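Local coordinates for protein secretory pathway GDP dissociation inhibitor (Saccharomyces cerevisiae, PDB 2BCG) that inhibits release of GDP from Rab GTPases, binds their GDP-bound forms and extracts them from membranes, as the yeast secretory pathway requires, at residues D262-E267 / G279-L284. Numbering follows the deposited sequence.
Sequences DTPIDE and GVKTKL
A classic beta bulge joins 262-267 to strand 276-282: Asp266 and Glu267 both face Lys281 across an antiparallel pair, with Asp266 near helical (phi/psi -62/-42) and Glu267 extended. Lys281 N donates to Glu267 O (2.8 Å), making Glu267-Lys281 a hydrogen-bonded pair with CA atoms 5.1 Å apart. Lys281 O takes two weak bonds, from Asp266 N (2.9 Å) and Glu267 N (3.5 Å). Both side chains of the pair leave on one face, t at chi1, with CB atoms 4.2 Å apart; Lys281 is all-trans and its end leads away. Asp266 (m) points toward the strand, its OD1 in van der Waals contact with Thr282 C (3.3 Å). A water donates to Pro264 O (2.6 Å) and weakly to Asp266 OD2 (3.4 Å) and accepts from Lys283 N (2.9 Å), bridging the gap beyond the bulge. Lys283, p at chi1 then trans, reaches back so that NZ donates to Asp262 O (2.8 Å). Ile265 (m, m) sets CG2 4.0 Å from Val280 CG1 and CD1 4.1 Å from Thr282 CG2; Thr263 CG2 meets Thr282 CB at 3.7 Å. Thr282 (p) starts an ST turn, OG1 accepting from Leu284 N (3.1 Å) and donating to Gly285 O. Thr263, Ile265 and Val280 pack on Ile40 of strand 37-40, Leu284 on an aromatic side chain of the bound GTPase YPT1, a separate chain; the bulge lies where the chain, arriving from strand 258-260 of the parallel sheet, enters strand 267-271 at the edge of the three-stranded antiparallel sheet.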
loop_
_atom_site.group_PDB
_atom_site.type_symbol
_atom_site.label_atom_id
_atom_site.label_comp_id
_atom_site.label_asym_id
_atom_site.label_seq_id
_atom_site.Cartn_x
_atom_site.Cartn_y
_atom_site.Cartn_z
ATOM N N ASP A 262 4.714 17.656 -3.612
ATOM C CA ASP A 262 5.624 18.558 -4.362
ATOM C C ASP A 262 5.833 19.867 -3.596
ATOM O O ASP A 262 5.896 20.951 -4.190
ATOM C CB ASP A 262 5.042 18.854 -5.763
ATOM C CG ASP A 262 6.050 19.479 -6.737
ATOM O OD1 ASP A 262 5.581 20.145 -7.683
ATOM O OD2 ASP A 262 7.274 19.307 -6.591
ATOM N N THR A 263 5.989 19.743 -2.274
ATOM C CA THR A 263 6.069 20.877 -1.386
ATOM C C THR A 263 7.313 20.712 -0.510
ATOM O O THR A 263 7.263 20.092 0.544
ATOM C CB THR A 263 4.766 21.009 -0.547
ATOM O OG1 THR A 263 3.662 21.232 -1.425
ATOM C CG2 THR A 263 4.832 22.155 0.447
ATOM N N PRO A 264 8.463 21.215 -0.996
ATOM C CA PRO A 264 9.684 21.244 -0.191
ATOM C C PRO A 264 9.467 21.873 1.181
ATOM O O PRO A 264 8.674 22.793 1.329
ATOM C CB PRO A 264 10.617 22.140 -1.016
ATOM C CG PRO A 264 10.216 21.807 -2.419
ATOM C CD PRO A 264 8.690 21.740 -2.356
ATOM N N ILE A 265 10.192 21.382 2.181
ATOM C CA ILE A 265 10.255 22.075 3.453
ATOM C C ILE A 265 11.397 23.085 3.373
ATOM O O ILE A 265 12.550 22.705 3.460
ATOM C CB ILE A 265 10.472 21.071 4.629
ATOM C CG1 ILE A 265 9.373 19.987 4.627
ATOM C CG2 ILE A 265 10.532 21.804 5.985
ATOM C CD1 ILE A 265 7.898 20.503 4.630
ATOM N N ASP A 266 11.051 24.358 3.185
ATOM C CA ASP A 266 12.046 25.429 3.096
ATOM C C ASP A 266 12.849 25.548 4.377
ATOM O O ASP A 266 14.057 25.767 4.327
ATOM C CB ASP A 266 11.366 26.766 2.831
ATOM C CG ASP A 266 10.617 26.818 1.513
ATOM O OD1 ASP A 266 9.706 27.673 1.431
ATOM O OD2 ASP A 266 10.955 26.070 0.571
ATOM N N GLU A 267 12.160 25.439 5.512
ATOM C CA GLU A 267 12.751 25.597 6.834
ATOM C C GLU A 267 11.895 24.884 7.877
ATOM O O GLU A 267 10.667 24.998 7.899
ATOM C CB GLU A 267 12.844 27.082 7.203
ATOM C CG GLU A 267 13.720 27.378 8.411
ATOM C CD GLU A 267 13.718 28.850 8.789
ATOM O OE1 GLU A 267 14.167 29.171 9.918
ATOM O OE2 GLU A 267 13.253 29.679 7.972
ATOM N N GLY A 279 7.034 24.086 13.875
ATOM C CA GLY A 279 6.398 24.110 12.549
ATOM C C GLY A 279 7.329 24.034 11.361
ATOM O O GLY A 279 8.519 23.732 11.494
ATOM N N VAL A 280 6.773 24.308 10.179
ATOM C CA VAL A 280 7.524 24.275 8.913
ATOM C C VAL A 280 7.136 25.470 8.040
ATOM O O VAL A 280 5.984 25.921 8.080
ATOM C CB VAL A 280 7.318 22.944 8.109
ATOM C CG1 VAL A 280 7.852 21.763 8.896
ATOM C CG2 VAL A 280 5.870 22.748 7.715
ATOM N N LYS A 281 8.099 25.967 7.258
ATOM C CA LYS A 281 7.838 26.986 6.247
ATOM C C LYS A 281 7.904 26.338 4.869
ATOM O O LYS A 281 8.827 25.572 4.556
ATOM C CB LYS A 281 8.876 28.109 6.354
ATOM C CG LYS A 281 8.686 29.304 5.407
ATOM C CD LYS A 281 9.809 30.349 5.616
ATOM C CE LYS A 281 9.701 31.549 4.679
ATOM N NZ LYS A 281 10.683 32.624 5.094
ATOM N N THR A 282 6.904 26.652 4.048
ATOM C CA THR A 282 6.804 26.117 2.709
ATOM C C THR A 282 6.417 27.248 1.757
ATOM O O THR A 282 6.089 28.348 2.214
ATOM C CB THR A 282 5.710 25.020 2.650
ATOM O OG1 THR A 282 4.435 25.650 2.724
ATOM C CG2 THR A 282 5.830 23.977 3.799
ATOM N N LYS A 283 6.452 26.958 0.447
ATOM C CA LYS A 283 5.982 27.873 -0.601
ATOM C C LYS A 283 4.524 28.282 -0.427
ATOM O O LYS A 283 4.084 29.282 -0.995
ATOM C CB LYS A 283 6.167 27.224 -1.986
ATOM C CG LYS A 283 5.271 26.009 -2.239
ATOM C CD LYS A 283 5.619 25.313 -3.549
ATOM C CE LYS A 283 4.631 24.191 -3.831
ATOM N NZ LYS A 283 4.963 23.440 -5.072
ATOM N N LEU A 284 3.773 27.494 0.347
ATOM C CA LEU A 284 2.339 27.751 0.600
ATOM C C LEU A 284 2.072 28.485 1.913
ATOM O O LEU A 284 0.940 28.861 2.200
ATOM C CB LEU A 284 1.536 26.440 0.573
ATOM C CG LEU A 284 1.492 25.666 -0.753
ATOM C CD1 LEU A 284 0.647 24.406 -0.595
ATOM C CD2 LEU A 284 0.950 26.547 -1.876
HETATM O O HOH W 1 7.958 24.655 -0.378
#